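Hemolysin activator protein CdiB (PDB 6WIL) probably secretes its partner contact-dependent growth inhibition toxin across the outer membrane, acting as a two-partner secretion transporter of the Omp85 superfamily. Local coordinates at residues F455-R460 with G502-R507; N439-Y444 with G477-Q482; R514-S519 with I541-I546; P415-D420 with Y444-L449. One frame throughout, in Å; residues are numbered along the deposited sequence.

Interaction 1: F455-R460 with G502-R507; sequences FYIGGR and GWVNGR. With C8E ((hydroxyethyloxy)tri(ethyloxy)octane), chain D.
Ile457 presses its CD1 methyl onto the backbone of the strand 493-505, 3.5 Å from Gly502 C and 3.6 Å from Trp503 N. CG1 stands in the crowded position between the backbone N and the carbonyl carbon (chi1 59°), and the chain is extended beyond it, which carries CD1 over the peptide link. Gly502 has no CB, and the Ile457 methyl sits just where one would project, directly against the main chain. Val504 is the second apolar partner: its CG1 sits 3.8 Å from Ile457 CD1 and also meets the carbonyl of Phe455, with Val504 CG1 to Phe455 O at 3.6 Å. No hydrogen bond joins 455-460 to 502-507. The two short strands run roughly antiparallel at 139°, their axes 7.2 Å apart at closest approach. Strand 455-457 belongs to the long loop between barrel strands 432-444 and 476-487, the L6 loop that folds into the lumen in Omp85 transporters, and here it lies against the inner wall of the 16-stranded barrel. Its own backbone partners are Gly474 and Leu472 in the other arm of the loop, whereas Gly502 bonds to Leu516 and Trp503 to Gln478 on the flanking barrel strands, and Val504 to Arg514 at the start of one of them. Phe455 lies beside this apolar patch and reaches Arg441 and Gln443 on strand 432-444. Trp503 points away from the loop; one face of its indole receives the detergent C8E, whose C17 lies 3.8 Å above the ring plane toward the rim, and Trp503 CB is 3.6 Å from C8E C14.

Interaction 2: N439-Y444 with G477-Q482; sequences NWRGQY and GQYVQQ. With C8E ((hydroxyethyloxy)tri(ethyloxy)octane), chain D.
Trp440 gives its indole N-H to Gln478, the NE1 to OE1 bond measuring 2.7 Å. The acceptor lies in the indole plane and the donor arrives on a lone pair of the amide oxygen, while amide and ring planes stand 76° apart. CG of Trp440 is anti to the backbone N (chi1 177°); the NE1 edge of the indole faces the neighbouring strand. The other end of the same amide is also used: Gln478 NE2 donates to two ether oxygens of the detergent C8E, O12 and O15, both at 3.2 Å. On the other face of the sheet, Asn439 ND2 makes only a weak bond to Gln481 OE1 at 3.3 Å. On that same face Tyr479 lies alongside Arg441 and takes Arg441 CB over one side of its ring, a CH-pi contact 4.1 Å from the centroid; Arg441 NE pairs with Asp420 of strand 414-429. The amide of Gln443 points off to the L6 loop, where its NE2 is satisfied by the carbonyls of Asp453 and Asp475. In the backbone, Asn439 with Gln481, Arg441 with Tyr479, and Gln443 with Gly477 each exchange two N-H to O bonds; Asn439 O accepts Gln481 N at 2.7 Å. At the intervening non-hydrogen-bonded pairs, CA-H groups approach carbonyls, as with Gln478 CA and Arg441 O at 3.1 Å. Trp440 and Gly442 bond outward to Leu421 and Ala419, Gln478 and Val480 to Trp503 and Gln501. Residues thus alternate between a detergent-bearing face with Trp440 and Gln478 and a largely polar face with Arg441 and Gln481, the pattern of a transmembrane antiparallel beta-barrel wall.

Interaction 3: R514-S519 with I541-I546; sequences RYLLGS and IAPDSI
Leu517 and Ile541 form one antiparallel hydrogen-bonded pair, Leu517 N reaching Ile541 O at 2.9 Å and Ile541 N reaching Leu517 O at 3.1 Å. They are the last pair at the open end of the hairpin of transmembrane barrel strands 515-526 and 530-541, where the chain leaves the wall for a loop. Beyond Ile541 the ladder stops: Pro543 has no N-H to offer, and its CD lies 3.5 Å from Tyr515 O. From Pro543 to Ile546 the loop makes a type I turn, closed by Ile546 N bonding to Pro543 O. Ile541 CB packs on Leu517 CB at 3.9 Å and its CG1 branch turns to Leu517 CD2, while CG2, anti to the backbone N, comes up in the plane of the Tyr515 ring at its edge, beside CD2. The phenol OH is hydrogen-bonded to Gln501 on the next strand, while Trp503 meets the ring. On the other side of the sheet Leu516 and Ala542 both touch Phe466 of the L6 loop. There Leu516 CD2 lies 3.7 Å from Ala542 CB.

Interaction 4: P415-D420 with Y444-L449; sequences PLWSAD and YAPKIL. With C8E ((hydroxyethyloxy)tri(ethyloxy)octane), chain D.
Trp417 brings the pyrrole end of its indole to the edge of the Tyr444 ring, with Trp417 CD1 near the phenol plane and 3.9 Å from Tyr444 CD2. Its CG is anti to the carbonyl carbon (chi1 -73°), and Trp417 CB packs on Tyr444 O at 3.4 Å. The end of the C8E octyl tail reaches one face of the indole near its rim, C1 3.7 Å above the plane. The same two residues form an antiparallel hydrogen-bonded pair, Trp417 N to Tyr444 O and Tyr444 N to Trp417 O both measuring 3.0 Å. Next along, Pro446 supplies no N-H, and its CD meets Pro415 O. Pro415 O instead accepts a bond from a water at 2.8 Å; that water also lies against Lys447 N, at a doubtfully short distance. On the opposite face of the sheet Leu416 CD1 touches Ala445 CB and Leu449 CD1, both at 3.8 Å; the Leu416 and Leu449 side chains cross at about a right angle. The contact sits at the end of the barrel from which L6 departs: strand 414-429 is flanked by strand 374-386, whose Tyr382 meets Trp417 edge-to-face, and by strand 432-444, leading into L6, where Asp475 accepts a bond from Leu449 N.

From the N-terminal side, interaction 4 comes first, joining the open end of the hairpin of strands 414-429 and 432-444 and holding the start of L6. Interaction 2 crosses it, the two sharing Tyr444, and closes the whole L6 excursion by pairing the strands on either side of it. Interaction 1 crosses interaction 2 in turn: it starts within L6 and ends on strand 493-505, and Phe455 packs on Tyr479. Interactions 4 and 1 follow in series, touching through Ile448 and Arg507. Interaction 3, later still, joins the open end of the hairpin of strands 515-526 and 530-541, and its segment 514-519 bonds to Gly502 and Val504. Together they span six consecutive barrel strands, interactions 1 and 4 involving L6 directly.

Interaction 1: F455-R460 with G502-R507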
# COMPACT_ATOMS: atom_id res chain seq x y z
N PHE A 455 19.87 7.56 7.57
CA PHE A 455 19.48 7.19 6.22
C PHE A 455 20.74 6.81 5.45
O PHE A 455 21.65 7.63 5.30
CB PHE A 455 18.76 8.35 5.54
CG PHE A 455 18.03 7.97 4.28
CD1 PHE A 455 18.69 7.92 3.07
CD2 PHE A 455 16.67 7.71 4.30
CE1 PHE A 455 18.02 7.59 1.91
CE2 PHE A 455 15.99 7.38 3.15
CZ PHE A 455 16.67 7.32 1.95
N TYR A 456 20.80 5.57 4.97
CA TYR A 456 21.98 5.02 4.31
C TYR A 456 21.71 4.81 2.83
O TYR A 456 20.59 4.45 2.44
CB TYR A 456 22.40 3.70 4.97
CG TYR A 456 22.84 3.87 6.41
CD1 TYR A 456 21.92 3.96 7.44
CD2 TYR A 456 24.19 3.94 6.73
CE1 TYR A 456 22.32 4.12 8.76
CE2 TYR A 456 24.61 4.10 8.04
CZ TYR A 456 23.67 4.19 9.05
OH TYR A 456 24.10 4.35 10.35
N ILE A 457 22.73 5.05 2.02
CA ILE A 457 22.62 4.92 0.55
C ILE A 457 23.83 4.16 0.02
O ILE A 457 24.88 4.33 0.55
CB ILE A 457 22.46 6.29 -0.12
CG1 ILE A 457 23.61 7.24 0.19
CG2 ILE A 457 21.14 6.92 0.25
CD1 ILE A 457 23.43 8.59 -0.41
N GLY A 458 23.62 3.40 -1.04
CA GLY A 458 24.65 2.56 -1.68
C GLY A 458 24.42 1.10 -1.37
O GLY A 458 24.70 0.71 -0.26
N GLY A 459 23.92 0.34 -2.33
CA GLY A 459 23.59 -1.08 -2.15
C GLY A 459 22.32 -1.44 -2.90
O GLY A 459 21.73 -0.56 -3.46
N ARG A 460 21.88 -2.68 -2.84
CA ARG A 460 20.73 -3.13 -3.63
C ARG A 460 19.41 -2.51 -3.19
O ARG A 460 18.44 -2.55 -3.96
CB ARG A 460 20.63 -4.66 -3.55
CG ARG A 460 19.94 -5.17 -2.29
CD ARG A 460 20.27 -6.64 -2.00
NE ARG A 460 19.41 -7.58 -2.71
CZ ARG A 460 19.76 -8.24 -3.80
NH1 ARG A 460 20.97 -8.07 -4.32
NH2 ARG A 460 18.91 -9.09 -4.38
N GLY A 502 21.11 8.72 -4.72
CA GLY A 502 20.95 8.92 -3.30
C GLY A 502 21.54 10.24 -2.84
O GLY A 502 22.49 10.76 -3.44
N TRP A 503 20.96 10.78 -1.77
CA TRP A 503 21.40 12.04 -1.18
C TRP A 503 21.40 11.91 0.34
O TRP A 503 20.43 11.40 0.91
CB TRP A 503 20.49 13.20 -1.58
CG TRP A 503 20.59 13.64 -2.99
CD1 TRP A 503 21.50 14.50 -3.52
CD2 TRP A 503 19.73 13.26 -4.07
NE1 TRP A 503 21.27 14.68 -4.86
CE2 TRP A 503 20.19 13.93 -5.22
CE3 TRP A 503 18.62 12.42 -4.17
CZ2 TRP A 503 19.57 13.78 -6.47
CZ3 TRP A 503 18.01 12.27 -5.41
CH2 TRP A 503 18.49 12.95 -6.54
N VAL A 504 22.47 12.37 0.98
CA VAL A 504 22.52 12.50 2.43
C VAL A 504 22.95 13.92 2.76
O VAL A 504 23.67 14.57 1.99
CB VAL A 504 23.46 11.47 3.09
CG1 VAL A 504 22.86 10.08 3.02
CG2 VAL A 504 24.83 11.50 2.44
N ASN A 505 22.49 14.41 3.91
CA ASN A 505 22.67 15.80 4.31
C ASN A 505 22.30 15.89 5.79
O ASN A 505 21.81 14.93 6.38
CB ASN A 505 21.84 16.73 3.42
CG ASN A 505 21.72 18.14 3.97
OD1 ASN A 505 20.65 18.55 4.43
ND2 ASN A 505 22.82 18.89 3.96
N GLY A 506 22.56 17.05 6.38
CA GLY A 506 22.29 17.26 7.78
C GLY A 506 23.47 16.82 8.63
O GLY A 506 24.59 16.63 8.15
N ARG A 507 23.20 16.64 9.92
CA ARG A 507 24.23 16.13 10.80
C ARG A 507 24.59 14.70 10.43
O ARG A 507 23.86 14.01 9.70
CB ARG A 507 23.77 16.20 12.26
C1 C8E D . 6.76 16.77 6.08
C2 C8E D . 8.00 15.90 5.96
C3 C8E D . 7.67 14.63 5.16
C4 C8E D . 8.94 13.79 5.00
C5 C8E D . 9.90 14.50 4.05
C6 C8E D . 11.23 13.76 4.06
C7 C8E D . 11.90 13.90 2.69
C8 C8E D . 12.86 15.09 2.71
O9 C8E D . 14.15 14.62 2.43
C10 C8E D . 15.14 15.60 2.44
C11 C8E D . 16.52 14.93 2.40
O12 C8E D . 17.32 15.56 1.44
C13 C8E D . 18.67 15.19 1.49
C14 C8E D . 19.46 15.97 0.44
O15 C8E D . 18.61 16.35 -0.61
C16 C8E D . 19.28 16.95 -1.69
C17 C8E D . 18.42 16.87 -2.95
O18 C8E D . 17.27 17.65 -2.81
C19 C8E D . 16.59 17.89 -4.01
C20 C8E D . 15.16 17.37 -3.92
O21 C8E D . 14.50 17.94 -2.83

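Interaction 2: N439-Y444 with G477-Q482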
# COMPACT_ATOMS: atom_id res chain seq x y z
N ASN A 439 10.74 4.67 -7.65
CA ASN A 439 10.64 4.48 -6.21
C ASN A 439 11.38 5.61 -5.52
O ASN A 439 12.54 5.88 -5.83
CB ASN A 439 11.24 3.14 -5.78
CG ASN A 439 10.54 1.96 -6.42
OD1 ASN A 439 9.32 1.97 -6.61
ND2 ASN A 439 11.31 0.93 -6.76
N TRP A 440 10.70 6.27 -4.58
CA TRP A 440 11.29 7.37 -3.83
C TRP A 440 11.02 7.19 -2.34
O TRP A 440 9.88 6.94 -1.94
CB TRP A 440 10.73 8.72 -4.29
CG TRP A 440 11.26 9.87 -3.50
CD1 TRP A 440 12.39 10.60 -3.76
CD2 TRP A 440 10.69 10.44 -2.31
NE1 TRP A 440 12.55 11.58 -2.81
CE2 TRP A 440 11.52 11.50 -1.91
CE3 TRP A 440 9.55 10.15 -1.56
CZ2 TRP A 440 11.25 12.28 -0.79
CZ3 TRP A 440 9.28 10.92 -0.44
CH2 TRP A 440 10.13 11.97 -0.06
N ARG A 441 12.07 7.34 -1.54
CA ARG A 441 11.97 7.28 -0.09
C ARG A 441 12.79 8.41 0.50
O ARG A 441 13.89 8.70 0.02
CB ARG A 441 12.45 5.93 0.45
CG ARG A 441 12.56 5.86 1.95
CD ARG A 441 12.40 4.43 2.45
NE ARG A 441 11.11 3.87 2.07
CZ ARG A 441 10.67 2.67 2.45
NH1 ARG A 441 9.48 2.24 2.06
NH2 ARG A 441 11.43 1.92 3.22
N GLY A 442 12.26 9.06 1.53
CA GLY A 442 12.91 10.21 2.12
C GLY A 442 12.76 10.21 3.63
O GLY A 442 11.77 9.73 4.18
N GLN A 443 13.76 10.78 4.29
CA GLN A 443 13.80 10.87 5.74
C GLN A 443 14.33 12.24 6.15
O GLN A 443 15.32 12.72 5.60
CB GLN A 443 14.67 9.76 6.34
CG GLN A 443 15.05 9.97 7.78
CD GLN A 443 15.86 8.81 8.33
OE1 GLN A 443 15.52 7.65 8.11
NE2 GLN A 443 16.93 9.12 9.04
N TYR A 444 13.66 12.86 7.13
CA TYR A 444 14.06 14.15 7.67
C TYR A 444 14.05 14.07 9.19
O TYR A 444 13.01 13.75 9.79
CB TYR A 444 13.15 15.27 7.18
CG TYR A 444 13.29 16.55 7.98
CD1 TYR A 444 14.37 17.40 7.79
CD2 TYR A 444 12.35 16.90 8.94
CE1 TYR A 444 14.50 18.56 8.52
CE2 TYR A 444 12.47 18.05 9.68
CZ TYR A 444 13.55 18.88 9.47
OH TYR A 444 13.67 20.04 10.21
N GLY A 477 17.97 12.31 4.40
CA GLY A 477 18.35 11.60 3.20
C GLY A 477 17.14 11.26 2.36
O GLY A 477 16.00 11.32 2.82
N GLN A 478 17.43 10.91 1.11
CA GLN A 478 16.40 10.47 0.18
C GLN A 478 17.09 9.78 -0.99
O GLN A 478 18.22 10.13 -1.34
CB GLN A 478 15.53 11.63 -0.31
CG GLN A 478 16.25 12.60 -1.23
CD GLN A 478 15.38 13.76 -1.66
OE1 GLN A 478 14.34 13.58 -2.29
NE2 GLN A 478 15.81 14.98 -1.32
N TYR A 479 16.41 8.80 -1.57
CA TYR A 479 16.86 8.22 -2.82
C TYR A 479 15.69 8.13 -3.79
O TYR A 479 14.53 8.06 -3.39
CB TYR A 479 17.50 6.82 -2.64
CG TYR A 479 16.62 5.72 -2.09
CD1 TYR A 479 15.60 5.15 -2.85
CD2 TYR A 479 16.84 5.20 -0.82
CE1 TYR A 479 14.80 4.13 -2.35
CE2 TYR A 479 16.05 4.18 -0.31
CZ TYR A 479 15.04 3.65 -1.08
OH TYR A 479 14.26 2.64 -0.58
N VAL A 480 16.02 8.15 -5.08
CA VAL A 480 15.04 7.93 -6.13
C VAL A 480 15.59 6.87 -7.07
O VAL A 480 16.66 7.04 -7.67
CB VAL A 480 14.70 9.23 -6.89
CG1 VAL A 480 15.95 9.99 -7.28
CG2 VAL A 480 13.85 8.91 -8.11
N GLN A 481 14.87 5.75 -7.17
CA GLN A 481 15.20 4.68 -8.09
C GLN A 481 14.31 4.80 -9.32
O GLN A 481 13.10 5.00 -9.20
CB GLN A 481 15.01 3.32 -7.43
CG GLN A 481 15.87 3.10 -6.20
CD GLN A 481 15.41 1.92 -5.37
OE1 GLN A 481 14.22 1.63 -5.28
NE2 GLN A 481 16.36 1.22 -4.76
N GLN A 482 14.91 4.69 -10.50
CA GLN A 482 14.17 4.75 -11.75
C GLN A 482 14.53 3.56 -12.61
O GLN A 482 15.69 3.13 -12.64
CB GLN A 482 14.43 6.06 -12.50
CG GLN A 482 13.72 7.25 -11.89
CD GLN A 482 13.91 8.51 -12.71
OE1 GLN A 482 12.98 8.97 -13.38
NE2 GLN A 482 15.10 9.08 -12.66
C1 C8E D . 6.76 16.77 6.08
C2 C8E D . 8.00 15.90 5.96
C3 C8E D . 7.67 14.63 5.16
C4 C8E D . 8.94 13.79 5.00
C5 C8E D . 9.90 14.50 4.05
C6 C8E D . 11.23 13.76 4.06
C7 C8E D . 11.90 13.90 2.69
C8 C8E D . 12.86 15.09 2.71
O9 C8E D . 14.15 14.62 2.43
C10 C8E D . 15.14 15.60 2.44
C11 C8E D . 16.52 14.93 2.40
O12 C8E D . 17.32 15.56 1.44
C13 C8E D . 18.67 15.19 1.49
C14 C8E D . 19.46 15.97 0.44
O15 C8E D . 18.61 16.35 -0.61
C16 C8E D . 19.28 16.95 -1.69
C17 C8E D . 18.42 16.87 -2.95
O18 C8E D . 17.27 17.65 -2.81
C19 C8E D . 16.59 17.89 -4.01
C20 C8E D . 15.16 17.37 -3.92
O21 C8E D . 14.50 17.94 -2.83

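Interaction 3: R514-S519 with I541-I546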
# COMPACT_ATOMS: atom_id res chain seq x y z
N ARG A 514 28.05 13.41 -0.42
CA ARG A 514 26.62 13.44 -0.18
C ARG A 514 25.80 12.89 -1.34
O ARG A 514 24.57 12.98 -1.30
CB ARG A 514 26.18 14.88 0.12
CG ARG A 514 27.15 15.66 1.00
CD ARG A 514 26.64 17.07 1.26
NE ARG A 514 26.45 17.83 0.03
CZ ARG A 514 26.09 19.10 -0.02
NH1 ARG A 514 25.93 19.70 -1.20
NH2 ARG A 514 25.87 19.78 1.10
N TYR A 515 26.44 12.33 -2.37
CA TYR A 515 25.72 11.97 -3.58
C TYR A 515 26.24 10.66 -4.16
O TYR A 515 27.44 10.41 -4.18
CB TYR A 515 25.84 13.08 -4.64
CG TYR A 515 25.02 12.81 -5.88
CD1 TYR A 515 23.66 13.06 -5.89
CD2 TYR A 515 25.61 12.32 -7.03
CE1 TYR A 515 22.90 12.82 -7.02
CE2 TYR A 515 24.86 12.07 -8.17
CZ TYR A 515 23.50 12.33 -8.16
OH TYR A 515 22.74 12.09 -9.28
N LEU A 516 25.30 9.84 -4.64
CA LEU A 516 25.62 8.60 -5.32
C LEU A 516 24.78 8.49 -6.58
O LEU A 516 23.61 8.88 -6.59
CB LEU A 516 25.35 7.38 -4.43
CG LEU A 516 26.37 7.08 -3.32
CD1 LEU A 516 25.93 5.89 -2.48
CD2 LEU A 516 27.75 6.85 -3.90
N LEU A 517 25.39 7.97 -7.64
CA LEU A 517 24.69 7.72 -8.90
C LEU A 517 25.15 6.37 -9.43
O LEU A 517 26.33 6.20 -9.75
CB LEU A 517 24.96 8.82 -9.93
CG LEU A 517 24.40 8.56 -11.33
CD1 LEU A 517 22.90 8.77 -11.38
CD2 LEU A 517 25.09 9.43 -12.38
N GLY A 518 24.23 5.41 -9.50
CA GLY A 518 24.54 4.10 -10.03
C GLY A 518 23.62 3.72 -11.16
O GLY A 518 22.55 4.32 -11.33
N SER A 519 24.01 2.73 -11.96
CA SER A 519 23.19 2.27 -13.06
C SER A 519 23.24 0.75 -13.11
O SER A 519 24.24 0.13 -12.75
CB SER A 519 23.64 2.86 -14.40
OG SER A 519 22.67 2.63 -15.41
N ILE A 541 28.72 8.02 -10.37
CA ILE A 541 29.27 9.14 -9.63
C ILE A 541 29.30 8.78 -8.15
O ILE A 541 28.28 8.37 -7.59
CB ILE A 541 28.46 10.43 -9.86
CG1 ILE A 541 28.68 10.95 -11.28
CG2 ILE A 541 28.84 11.49 -8.83
CD1 ILE A 541 30.15 11.11 -11.64
N ALA A 542 30.46 8.95 -7.53
CA ALA A 542 30.63 8.64 -6.12
C ALA A 542 31.81 9.42 -5.59
O ALA A 542 32.70 9.80 -6.36
CB ALA A 542 30.84 7.13 -5.90
N PRO A 543 31.86 9.70 -4.29
CA PRO A 543 33.07 10.28 -3.70
C PRO A 543 34.25 9.34 -3.88
O PRO A 543 34.11 8.16 -4.19
CB PRO A 543 32.70 10.44 -2.22
CG PRO A 543 31.22 10.46 -2.20
CD PRO A 543 30.77 9.56 -3.30
N ASP A 544 35.45 9.90 -3.67
CA ASP A 544 36.67 9.13 -3.87
C ASP A 544 36.74 7.91 -2.97
O ASP A 544 37.33 6.89 -3.34
CB ASP A 544 37.89 10.03 -3.66
CG ASP A 544 38.14 10.96 -4.83
OD1 ASP A 544 38.51 10.46 -5.92
OD2 ASP A 544 37.97 12.19 -4.67
N SER A 545 36.13 7.98 -1.78
CA SER A 545 36.17 6.87 -0.84
C SER A 545 35.28 5.70 -1.25
O SER A 545 35.31 4.67 -0.57
CB SER A 545 35.78 7.35 0.56
OG SER A 545 34.44 7.83 0.58
N ILE A 546 34.51 5.83 -2.33
CA ILE A 546 33.66 4.76 -2.84
C ILE A 546 34.27 4.23 -4.13
O ILE A 546 34.74 5.01 -4.97
CB ILE A 546 32.22 5.23 -3.06
CG1 ILE A 546 31.61 5.76 -1.76
CG2 ILE A 546 31.37 4.10 -3.62
CD1 ILE A 546 31.03 4.69 -0.86

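Interaction 4: P415-D420 with Y444-L449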
# COMPACT_ATOMS: atom_id res chain seq x y z
N PRO A 415 11.97 12.75 17.20
CA PRO A 415 10.99 12.72 16.10
C PRO A 415 11.64 12.45 14.75
O PRO A 415 12.64 13.08 14.39
CB PRO A 415 10.38 14.12 16.16
CG PRO A 415 11.51 14.99 16.63
CD PRO A 415 12.38 14.13 17.54
N LEU A 416 11.08 11.51 14.00
CA LEU A 416 11.57 11.17 12.67
C LEU A 416 10.44 11.28 11.67
O LEU A 416 9.35 10.74 11.90
CB LEU A 416 12.17 9.76 12.65
CG LEU A 416 12.93 9.44 11.36
CD1 LEU A 416 14.15 10.33 11.25
CD2 LEU A 416 13.32 7.97 11.30
N TRP A 417 10.70 11.97 10.56
CA TRP A 417 9.76 12.07 9.46
C TRP A 417 10.20 11.14 8.34
O TRP A 417 11.36 11.18 7.92
CB TRP A 417 9.68 13.51 8.95
CG TRP A 417 8.94 14.42 9.86
CD1 TRP A 417 9.45 15.13 10.91
CD2 TRP A 417 7.54 14.72 9.83
NE1 TRP A 417 8.46 15.85 11.52
CE2 TRP A 417 7.28 15.62 10.88
CE3 TRP A 417 6.48 14.32 9.00
CZ2 TRP A 417 6.00 16.12 11.13
CZ3 TRP A 417 5.22 14.82 9.26
CH2 TRP A 417 4.99 15.71 10.31
N SER A 418 9.28 10.30 7.88
CA SER A 418 9.55 9.37 6.80
C SER A 418 8.50 9.54 5.72
O SER A 418 7.34 9.84 5.99
CB SER A 418 9.57 7.92 7.30
OG SER A 418 10.70 7.69 8.11
N ALA A 419 8.92 9.34 4.47
CA ALA A 419 8.03 9.51 3.34
C ALA A 419 8.38 8.51 2.26
O ALA A 419 9.52 8.04 2.18
CB ALA A 419 8.08 10.94 2.79
N ASP A 420 7.39 8.18 1.44
CA ASP A 420 7.53 7.18 0.40
C ASP A 420 6.68 7.58 -0.79
O ASP A 420 5.61 8.16 -0.64
CB ASP A 420 7.10 5.80 0.89
CG ASP A 420 8.16 5.13 1.71
OD1 ASP A 420 9.21 4.79 1.12
OD2 ASP A 420 7.97 4.96 2.93
N TYR A 444 13.66 12.86 7.13
CA TYR A 444 14.06 14.15 7.67
C TYR A 444 14.05 14.07 9.19
O TYR A 444 13.01 13.75 9.79
CB TYR A 444 13.15 15.27 7.18
CG TYR A 444 13.29 16.55 7.98
CD1 TYR A 444 14.37 17.40 7.79
CD2 TYR A 444 12.35 16.90 8.94
CE1 TYR A 444 14.50 18.56 8.52
CE2 TYR A 444 12.47 18.05 9.68
CZ TYR A 444 13.55 18.88 9.47
OH TYR A 444 13.67 20.04 10.21
N ALA A 445 15.18 14.38 9.81
CA ALA A 445 15.32 14.34 11.26
C ALA A 445 15.61 15.74 11.80
O ALA A 445 16.67 16.31 11.49
CB ALA A 445 16.44 13.39 11.67
N PRO A 446 14.70 16.34 12.58
CA PRO A 446 15.02 17.65 13.17
C PRO A 446 16.17 17.61 14.16
O PRO A 446 16.92 18.58 14.27
CB PRO A 446 13.71 18.05 13.86
CG PRO A 446 12.65 17.26 13.16
CD PRO A 446 13.30 15.96 12.79
N LYS A 447 16.34 16.51 14.90
CA LYS A 447 17.37 16.41 15.92
C LYS A 447 18.41 15.37 15.53
O LYS A 447 18.30 14.68 14.51
CB LYS A 447 16.74 16.06 17.28
CG LYS A 447 15.61 16.98 17.68
CD LYS A 447 16.00 18.44 17.50
CE LYS A 447 14.88 19.38 17.87
NZ LYS A 447 14.23 20.06 16.71
N ILE A 448 19.44 15.26 16.37
CA ILE A 448 20.49 14.29 16.15
C ILE A 448 19.93 12.88 16.31
O ILE A 448 19.13 12.61 17.21
CB ILE A 448 21.66 14.53 17.13
CG1 ILE A 448 22.25 15.93 16.93
CG2 ILE A 448 22.72 13.45 16.99
CD1 ILE A 448 22.58 16.24 15.49
N LEU A 449 20.34 11.99 15.41
CA LEU A 449 19.95 10.59 15.46
C LEU A 449 21.13 9.73 15.89
O LEU A 449 22.29 10.07 15.64
CB LEU A 449 19.44 10.11 14.10
CG LEU A 449 18.15 10.74 13.57
CD1 LEU A 449 17.85 10.18 12.19
CD2 LEU A 449 17.00 10.48 14.52
C1 C8E D . 6.76 16.77 6.08
C2 C8E D . 8.00 15.90 5.96
C3 C8E D . 7.67 14.63 5.16
C4 C8E D . 8.94 13.79 5.00
C5 C8E D . 9.90 14.50 4.05
C6 C8E D . 11.23 13.76 4.06
C7 C8E D . 11.90 13.90 2.69
C8 C8E D . 12.86 15.09 2.71
O9 C8E D . 14.15 14.62 2.43
C10 C8E D . 15.14 15.60 2.44
C11 C8E D . 16.52 14.93 2.40
O12 C8E D . 17.32 15.56 1.44
C13 C8E D . 18.67 15.19 1.49
C14 C8E D . 19.46 15.97 0.44
O15 C8E D . 18.61 16.35 -0.61
C16 C8E D . 19.28 16.95 -1.69
C17 C8E D . 18.42 16.87 -2.95
O18 C8E D . 17.27 17.65 -2.81
C19 C8E D . 16.59 17.89 -4.01
C20 C8E D . 15.16 17.37 -3.92
O21 C8E D . 14.50 17.94 -2.83
O HOH W 1 15.09 14.39 14.86